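Local coordinates for protein transcriptional regulator, putative (Pseudomonas syringae pv. tomato, PDB 2R5F) that is probably a DNA-binding transcription regulator of the SorC family, with a putative sugar-binding domain that may sense a carbohydrate effector, at residues Leu10-Glu13 and Thr14-Lys18; Gly191-Leu195 and Arg196-Ala200; Val214-Leu218 and Gly219-Ser223; Gly242-Gly246 and Gly247-Val251. All blocks are in the same frame, centred on the assembly; numbering follows the deposited sequence.

Contact 1. Residues Leu10-Glu13 and Thr14-Lys18. With SO4 (sulfate ion), chain C.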
# COMPACT_ATOMS: atom_id res chain seq x y z
N LEU A 10 -16.58 -11.86 -9.17
CA LEU A 10 -16.42 -12.65 -7.95
C LEU A 10 -15.69 -13.95 -8.18
O LEU A 10 -14.95 -14.42 -7.32
CB LEU A 10 -17.77 -12.90 -7.27
CG LEU A 10 -18.55 -11.73 -6.64
CD1 LEU A 10 -19.86 -12.23 -6.00
CD2 LEU A 10 -17.72 -10.91 -5.64
N GLU A 11 -15.92 -14.54 -9.36
CA GLU A 11 -15.21 -15.74 -9.77
C GLU A 11 -13.71 -15.47 -10.04
O GLU A 11 -12.84 -16.27 -9.67
CB GLU A 11 -15.90 -16.36 -10.98
CG GLU A 11 -17.38 -16.69 -10.73
CD GLU A 11 -18.05 -17.30 -11.93
OE1 GLU A 11 -17.49 -17.23 -13.06
OE2 GLU A 11 -19.16 -17.88 -11.76
N LEU A 12 -13.40 -14.37 -10.69
CA LEU A 12 -12.00 -13.99 -10.92
C LEU A 12 -11.28 -13.76 -9.57
O LEU A 12 -10.17 -14.27 -9.36
CB LEU A 12 -11.94 -12.75 -11.82
CG LEU A 12 -10.61 -12.11 -12.23
CD1 LEU A 12 -9.73 -13.17 -12.87
CD2 LEU A 12 -10.88 -10.97 -13.23
N GLU A 13 -11.91 -13.02 -8.67
CA GLU A 13 -11.42 -12.85 -7.31
C GLU A 13 -11.06 -14.19 -6.64
O GLU A 13 -9.93 -14.37 -6.15
CB GLU A 13 -12.46 -12.12 -6.47
CG GLU A 13 -12.60 -10.65 -6.85
CD GLU A 13 -13.67 -9.89 -6.05
OE1 GLU A 13 -14.25 -10.45 -5.10
OE2 GLU A 13 -13.94 -8.70 -6.38
N THR A 14 -12.04 -15.11 -6.65
CA THR A 14 -11.87 -16.46 -6.12
C THR A 14 -10.66 -17.25 -6.69
O THR A 14 -9.90 -17.84 -5.93
CB THR A 14 -13.17 -17.29 -6.29
OG1 THR A 14 -14.17 -16.69 -5.47
CG2 THR A 14 -12.97 -18.71 -5.86
N ARG A 15 -10.51 -17.27 -8.02
CA ARG A 15 -9.37 -17.97 -8.66
C ARG A 15 -8.01 -17.40 -8.25
O ARG A 15 -7.08 -18.15 -7.98
CB ARG A 15 -9.51 -17.99 -10.20
CG ARG A 15 -10.69 -18.85 -10.71
CD ARG A 15 -10.75 -18.98 -12.25
NE ARG A 15 -11.13 -17.72 -12.88
CZ ARG A 15 -12.38 -17.38 -13.20
NH1 ARG A 15 -13.38 -18.23 -12.96
NH2 ARG A 15 -12.63 -16.20 -13.76
N LEU A 16 -7.92 -16.07 -8.20
CA LEU A 16 -6.70 -15.37 -7.79
C LEU A 16 -6.34 -15.69 -6.33
O LEU A 16 -5.18 -15.98 -6.02
CB LEU A 16 -6.84 -13.86 -8.02
CG LEU A 16 -6.89 -13.37 -9.48
CD1 LEU A 16 -6.93 -11.86 -9.56
CD2 LEU A 16 -5.73 -13.88 -10.28
N GLN A 17 -7.35 -15.66 -5.44
CA GLN A 17 -7.19 -16.06 -4.04
C GLN A 17 -6.66 -17.49 -3.91
O GLN A 17 -5.77 -17.73 -3.11
CB GLN A 17 -8.50 -15.91 -3.26
CG GLN A 17 -8.95 -14.45 -3.12
CD GLN A 17 -10.34 -14.30 -2.57
OE1 GLN A 17 -10.85 -13.20 -2.43
NE2 GLN A 17 -10.96 -15.40 -2.23
N LYS A 18 -7.20 -18.42 -4.69
CA LYS A 18 -6.69 -19.79 -4.68
C LYS A 18 -5.30 -19.91 -5.32
O LYS A 18 -4.43 -20.58 -4.76
CB LYS A 18 -7.66 -20.76 -5.37
CG LYS A 18 -8.92 -21.04 -4.57
CD LYS A 18 -9.72 -22.24 -5.08
CE LYS A 18 -10.83 -21.81 -6.04
NZ LYS A 18 -10.48 -21.99 -7.50
S SO4 C . -15.12 -13.14 -14.01
O1 SO4 C . -14.37 -14.34 -14.41
O2 SO4 C . -16.50 -13.21 -14.48
O3 SO4 C . -15.16 -13.08 -12.53
O4 SO4 C . -14.49 -11.97 -14.63

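Contact 2. Residues Gly191-Leu195 and Arg196-Ala200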
# COMPACT_ATOMS: atom_id res chain seq x y z
N GLY A 191 10.20 -5.37 -9.06
CA GLY A 191 9.29 -4.42 -8.39
C GLY A 191 9.73 -4.06 -6.99
O GLY A 191 10.77 -4.52 -6.52
N ASP A 192 8.93 -3.24 -6.31
CA ASP A 192 9.25 -2.79 -4.96
C ASP A 192 7.99 -2.51 -4.18
O ASP A 192 6.95 -2.12 -4.74
CB ASP A 192 10.13 -1.53 -4.98
CG ASP A 192 9.32 -0.24 -5.20
OD1 ASP A 192 9.05 0.11 -6.36
OD2 ASP A 192 8.98 0.44 -4.22
N ILE A 193 8.09 -2.74 -2.87
CA ILE A 193 7.15 -2.21 -1.89
C ILE A 193 8.02 -1.36 -0.96
O ILE A 193 9.05 -1.82 -0.48
CB ILE A 193 6.43 -3.31 -1.09
CG1 ILE A 193 5.46 -4.08 -2.00
CG2 ILE A 193 5.71 -2.67 0.08
CD1 ILE A 193 4.86 -5.35 -1.42
N CYS A 194 7.61 -0.11 -0.76
CA CYS A 194 8.30 0.86 0.10
C CYS A 194 9.77 1.09 -0.25
O CYS A 194 10.57 1.31 0.63
CB CYS A 194 8.18 0.48 1.58
SG CYS A 194 6.48 0.56 2.22
N LEU A 195 10.09 1.04 -1.55
CA LEU A 195 11.47 1.12 -2.02
C LEU A 195 12.28 -0.10 -1.56
O LEU A 195 13.50 -0.09 -1.59
CB LEU A 195 12.13 2.43 -1.59
CG LEU A 195 12.71 3.30 -2.70
CD1 LEU A 195 11.74 3.42 -3.91
CD2 LEU A 195 13.05 4.67 -2.15
N ARG A 196 11.59 -1.16 -1.15
CA ARG A 196 12.28 -2.44 -0.94
C ARG A 196 12.02 -3.38 -2.14
O ARG A 196 10.91 -3.77 -2.38
CB ARG A 196 11.83 -3.07 0.38
CG ARG A 196 12.00 -2.15 1.63
CD ARG A 196 13.47 -1.88 1.90
NE ARG A 196 13.69 -1.12 3.12
CZ ARG A 196 14.49 -1.49 4.12
NH1 ARG A 196 15.19 -2.62 4.04
NH2 ARG A 196 14.60 -0.73 5.19
N TYR A 197 13.08 -3.75 -2.85
CA TYR A 197 12.95 -4.49 -4.10
C TYR A 197 12.91 -6.00 -3.92
O TYR A 197 13.51 -6.54 -3.00
CB TYR A 197 14.07 -4.05 -5.08
CG TYR A 197 13.82 -2.65 -5.62
CD1 TYR A 197 14.22 -1.52 -4.90
CD2 TYR A 197 13.16 -2.46 -6.81
CE1 TYR A 197 13.97 -0.23 -5.38
CE2 TYR A 197 12.91 -1.20 -7.30
CZ TYR A 197 13.31 -0.08 -6.59
OH TYR A 197 13.03 1.17 -7.12
N PHE A 198 12.18 -6.68 -4.80
CA PHE A 198 12.04 -8.14 -4.79
C PHE A 198 12.06 -8.69 -6.21
O PHE A 198 11.84 -7.96 -7.18
CB PHE A 198 10.76 -8.58 -4.08
CG PHE A 198 9.51 -7.88 -4.58
CD1 PHE A 198 8.90 -8.26 -5.76
CD2 PHE A 198 8.96 -6.85 -3.86
CE1 PHE A 198 7.77 -7.62 -6.23
CE2 PHE A 198 7.80 -6.19 -4.32
CZ PHE A 198 7.22 -6.57 -5.50
N ASP A 199 12.32 -9.99 -6.31
CA ASP A 199 12.43 -10.62 -7.61
C ASP A 199 11.08 -11.23 -8.04
O ASP A 199 10.05 -11.02 -7.35
CB ASP A 199 13.64 -11.60 -7.68
CG ASP A 199 13.39 -12.95 -7.01
OD1 ASP A 199 12.24 -13.29 -6.65
OD2 ASP A 199 14.37 -13.71 -6.88
N ALA A 200 11.09 -11.95 -9.16
CA ALA A 200 9.87 -12.50 -9.76
C ALA A 200 9.12 -13.46 -8.84
O ALA A 200 7.91 -13.64 -8.99
CB ALA A 200 10.17 -13.15 -11.12

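Contact 3. Residues Val214-Leu218 and Gly219-Ser223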
# COMPACT_ATOMS: atom_id res chain seq x y z
N VAL A 214 14.31 6.05 4.75
CA VAL A 214 13.81 5.34 5.91
C VAL A 214 12.58 4.64 5.40
O VAL A 214 11.77 5.25 4.72
CB VAL A 214 13.42 6.32 7.06
CG1 VAL A 214 12.73 5.57 8.20
CG2 VAL A 214 14.65 7.08 7.56
N SER A 215 12.45 3.35 5.70
CA SER A 215 11.29 2.60 5.25
C SER A 215 11.24 1.25 5.93
O SER A 215 12.27 0.72 6.36
CB SER A 215 11.32 2.41 3.73
OG SER A 215 12.27 1.45 3.33
N MSE A 216 10.05 0.67 6.01
CA MSE A 216 9.88 -0.67 6.55
C MSE A 216 10.42 -1.73 5.58
O MSE A 216 10.25 -1.60 4.35
CB MSE A 216 8.42 -0.94 6.82
CG MSE A 216 8.20 -2.15 7.70
SE MSE A 216 6.34 -2.56 7.74
CE MSE A 216 5.79 -1.38 9.19
N GLY A 217 11.05 -2.76 6.15
CA GLY A 217 11.66 -3.86 5.39
C GLY A 217 10.63 -4.90 4.99
O GLY A 217 9.51 -4.90 5.52
N LEU A 218 11.00 -5.79 4.07
CA LEU A 218 10.05 -6.77 3.50
C LEU A 218 9.70 -7.89 4.47
O LEU A 218 8.55 -8.33 4.53
CB LEU A 218 10.55 -7.34 2.18
CG LEU A 218 10.55 -6.39 0.99
CD1 LEU A 218 11.32 -6.97 -0.20
CD2 LEU A 218 9.14 -6.01 0.59
N GLY A 219 10.70 -8.34 5.23
CA GLY A 219 10.51 -9.28 6.32
C GLY A 219 9.54 -8.77 7.38
O GLY A 219 8.64 -9.50 7.79
N LYS A 220 9.72 -7.53 7.82
CA LYS A 220 8.78 -6.89 8.75
C LYS A 220 7.37 -6.83 8.14
O LYS A 220 6.37 -7.07 8.83
CB LYS A 220 9.26 -5.48 9.15
CG LYS A 220 10.51 -5.44 10.01
CD LYS A 220 10.95 -4.00 10.34
CE LYS A 220 11.73 -3.32 9.19
NZ LYS A 220 13.04 -4.02 8.94
N LEU A 221 7.29 -6.52 6.85
CA LEU A 221 6.01 -6.40 6.16
C LEU A 221 5.25 -7.72 6.19
O LEU A 221 4.06 -7.75 6.49
CB LEU A 221 6.23 -5.95 4.72
CG LEU A 221 5.02 -5.63 3.84
CD1 LEU A 221 4.32 -4.35 4.30
CD2 LEU A 221 5.45 -5.56 2.38
N ARG A 222 5.95 -8.80 5.91
CA ARG A 222 5.32 -10.12 5.80
C ARG A 222 4.57 -10.53 7.09
O ARG A 222 3.50 -11.13 7.00
CB ARG A 222 6.37 -11.16 5.38
CG ARG A 222 5.82 -12.25 4.49
CD ARG A 222 5.38 -13.46 5.29
NE ARG A 222 5.36 -14.69 4.50
CZ ARG A 222 4.31 -15.09 3.79
NH1 ARG A 222 3.20 -14.35 3.78
NH2 ARG A 222 4.36 -16.23 3.09
N SER A 223 5.12 -10.19 8.25
CA SER A 223 4.50 -10.52 9.54
C SER A 223 3.36 -9.60 10.03
O SER A 223 2.78 -9.84 11.09
CB SER A 223 5.58 -10.57 10.63
OG SER A 223 6.13 -9.28 10.81

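Contact 4. Residues Gly242-Gly246 and Gly247-Val251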
# COMPACT_ATOMS: atom_id res chain seq x y z
N GLY A 242 5.05 -11.01 -8.24
CA GLY A 242 6.20 -11.08 -7.34
C GLY A 242 5.83 -10.82 -5.88
O GLY A 242 6.19 -11.63 -4.98
N ALA A 243 5.09 -9.73 -5.63
CA ALA A 243 4.61 -9.39 -4.28
C ALA A 243 3.67 -10.47 -3.73
O ALA A 243 3.83 -10.87 -2.58
CB ALA A 243 3.92 -8.02 -4.26
N LEU A 244 2.74 -10.98 -4.56
CA LEU A 244 1.86 -12.11 -4.23
C LEU A 244 2.62 -13.38 -3.92
O LEU A 244 2.29 -14.10 -2.94
CB LEU A 244 0.91 -12.38 -5.39
CG LEU A 244 -0.21 -11.36 -5.63
CD1 LEU A 244 -0.96 -11.71 -6.90
CD2 LEU A 244 -1.13 -11.29 -4.45
N LEU A 245 3.63 -13.68 -4.75
CA LEU A 245 4.43 -14.88 -4.54
C LEU A 245 5.34 -14.81 -3.33
O LEU A 245 5.72 -15.86 -2.75
CB LEU A 245 5.25 -15.28 -5.78
CG LEU A 245 4.50 -15.90 -6.96
CD1 LEU A 245 5.49 -16.57 -7.89
CD2 LEU A 245 3.46 -16.88 -6.48
N GLY A 246 5.72 -13.60 -2.94
CA GLY A 246 6.53 -13.39 -1.72
C GLY A 246 5.71 -13.41 -0.45
O GLY A 246 6.25 -13.35 0.67
N GLY A 247 4.40 -13.48 -0.61
CA GLY A 247 3.45 -13.50 0.49
C GLY A 247 3.27 -12.19 1.23
O GLY A 247 2.90 -12.20 2.40
N TYR A 248 3.52 -11.06 0.57
CA TYR A 248 3.52 -9.78 1.26
C TYR A 248 2.11 -9.24 1.49
O TYR A 248 1.88 -8.53 2.44
CB TYR A 248 4.42 -8.73 0.57
CG TYR A 248 5.86 -9.20 0.45
CD1 TYR A 248 6.66 -9.40 1.58
CD2 TYR A 248 6.40 -9.49 -0.80
CE1 TYR A 248 7.98 -9.84 1.46
CE2 TYR A 248 7.70 -9.93 -0.93
CZ TYR A 248 8.49 -10.10 0.19
OH TYR A 248 9.76 -10.55 0.01
N LEU A 249 1.18 -9.63 0.64
CA LEU A 249 -0.17 -9.09 0.67
C LEU A 249 -1.18 -10.05 1.28
O LEU A 249 -1.11 -11.27 1.08
CB LEU A 249 -0.60 -8.74 -0.76
CG LEU A 249 0.34 -7.83 -1.54
CD1 LEU A 249 -0.22 -7.61 -2.93
CD2 LEU A 249 0.57 -6.48 -0.76
N ASP A 250 -2.12 -9.48 2.02
CA ASP A 250 -3.28 -10.18 2.54
C ASP A 250 -4.57 -9.78 1.80
O ASP A 250 -5.50 -10.57 1.70
CB ASP A 250 -3.39 -9.89 4.03
CG ASP A 250 -2.18 -10.41 4.79
OD1 ASP A 250 -2.06 -11.65 4.90
OD2 ASP A 250 -1.33 -9.58 5.24
N VAL A 251 -4.62 -8.54 1.31
CA VAL A 251 -5.70 -8.03 0.50
C VAL A 251 -5.07 -7.32 -0.69
O VAL A 251 -4.12 -6.54 -0.55
CB VAL A 251 -6.62 -7.04 1.30
CG1 VAL A 251 -7.86 -6.59 0.45
CG2 VAL A 251 -7.05 -7.65 2.66

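Contact 1. Residues Leu10-Glu13 and Thr14-Lys18
Arg15 folds back along the first turn of helix 10-20 and lays its guanidinium over the backbone between Glu11 and Leu12. One face of the group covers Glu11 O, which lies 3.7 Å from Arg15 CZ. The bend at chi3 (-70°) turns the chain back toward the start of the helix. Arg15 NH2 then meets a sulfate at the guanidinium edge, in its plane, with NH2 to sulfate O1 at 2.6 Å. The same ion takes a hydrogen bond from Leu12 N to its O3 at 2.9 Å, and His9 ND1 outside the segments also binds it. The sulfate probably comes from the crystallisation liquor. The Glu11 carboxylate is near but does not form a salt bridge: Glu11 OE1 stays 4.2 Å from Arg15 NH1. On another side of the helix, Thr14 places OG1 beside its own backbone N (chi1 -66°). Leu10 O therefore accepts twice, from Thr14 OG1 at 3.0 Å and from Thr14 N at 3.1 Å, from opposite faces of its carbonyl plane. Leu12 CD1 lies near Leu16 CG one turn on, and both residues pack on Ala259 of helix 256-262. Glu13 OE2 accepts a hydrogen bond from Val27 N, and Gln17 OE1 one from Val25 N. This is an amphipathic alpha-helix whose N-terminal turn binds an anion through a backbone N-H, with an arginine folded back from the following turn.

Contact 2. Residues Gly191-Leu195 and Arg196-Ala200
A tight beta hairpin joins strands 191-193 and 196-198 through a type I' turn from Ile193 to Arg196. Cys194 and Leu195 occupy its two corners, both with positive phi. Ile193 and Arg196 form the hydrogen-bonded pair next to the turn: Arg196 N reaches Ile193 O at 2.7 Å, and Ile193 N reaches Arg196 O at 3.0 Å. Further from the turn, Phe198 N donates to Gly191 O at 3.1 Å. Asp192 and Tyr197 form the non-hydrogen-bonded pair between them. Their side chains lie side by side on one face of the hairpin and point the same way. Asp192 CB sits over the middle of the Tyr197 ring, 3.6 Å from its centroid and 11° off the normal, a CH-pi contact. The Asp192 carboxylate is tilted 40° against that ring. Its chi1 of 81° sets CG between the backbone N and the carbonyl carbon. From there OD2 accepts from Leu195 N at 3.0 Å, on its anti side, so an Asx motif braces the turn. On the other face, the Phe198 ring turns back over the Gly191 peptide, where no side chain intervenes. Gly191 O lies over the ring centre. Phe198 CE2 also touches Ile193 CG1 at 3.9 Å. Ile193 and Phe198 both rest on Ala243 of helix 237-245, while Arg196 NE bonds to Ser215 OG. This is a beta hairpin with a two-residue type I' loop, joined to the mixed beta-sheet of an alpha/beta domain through antiparallel pairing of strand 191-193 with strand 155-162.

Contact 3. Residues Val214-Leu218 and Gly219-Ser223
Lys220 curls back over the strand-to-helix junction, where Gly217 is the N-cap of helix 218-222. Its CB lies 3.7 Å from Gly217 O and 3.8 Å from CG of Met216, a selenomethionine. CG stands beside the backbone N (chi1 -68°), and the chain runs extended to CD. Bends at chi3 (-80°) and chi4 (-65°) then turn the end over Gly217. CE comes to 3.2 Å from Gly217 N and also approaches Met216 CG. NZ ends 3.8 Å from Gly217 CA, close to the place that a side chain would fill. The Lys220 and Met216 chains pass at a slant to each other. The first helical bonds follow, from Leu221 N to Gly217 O at 3.1 Å and from Arg222 N to Leu218 O at 3.0 Å. The two methyl branches of Leu221 serve different neighbours. CD1 faces the selenium of Met216, which also packs on Ile153 and on Leu92 of strand 88-94. Leu218 is buried and leans on Tyr248. On that side of the helix Leu221 CD2 meets Leu218 CD2 at 4.1 Å.

Contact 4. Residues Gly242-Gly246 and Gly247-Val251
Helix 237-245 gives way at Gly247, where phi turns positive (72°) and two backbone bonds run back into the last turn. Tyr248 N donates to Ala243 O at 3.2 Å, nearly straight at 169°. Gly247 N reaches Leu244 O, also at 3.2 Å, but from well above the carbonyl plane. The Tyr248 ring then folds back against the end of the helix. Its CG lies beside the backbone N (chi1 -57°), which brings the ring flat against Gly246. Gly246 O sits over the ring centre, 4.0 Å from Tyr248 CZ. Tyr248 CE2 approaches Gly246 CA at 3.7 Å, a close contact that is possible because Gly246 has no side chain. Ala243 CA meets the same ring at its edge, in plane, 3.9 Å from Tyr248 CD2. Tyr248 OH is hydrogen-bonded to Gly202 O, outside the segments, which ties down the far end of the ring. Leu249 follows and points toward the helix. Its CD1 reaches Leu244 CD2 at 4.1 Å and also lies near Ala243 CB, so a small apolar cluster closes the turn. Leu249 continues this cluster onto Val158 and Ile160 of strand 155-162, and both leucines touch Ile22. The whole is a Schellman motif with a glycine at the positive-phi position, ending a helix and leading into the parallel strand 251-255 of the mixed beta-sheet.

Overall arrangement
Contacts 2, 3 and 4 form one group, with centres 11 to 12 Å apart. Contact 2 meets contact 3 where Tyr197 O lies 3.6 Å from Leu218 CD1. It meets contact 4 through the Phe198 ring, whose CE1 lies 3.5 Å from Ala243 N. Tyr248 of contact 4 also packs against contact 3, with Leu221 CD2 3.8 Å from Tyr248 CB. The hairpin, the short helix and the helix end thus pack together through apolar and polar groups. Contact 1 stands apart, its centre about 20 Å from the centre of the chain. Contact 4 is its nearest neighbour, about 6 Å away between nearest atoms. The sulfate belongs to contact 1, and none of the four holds a sugar.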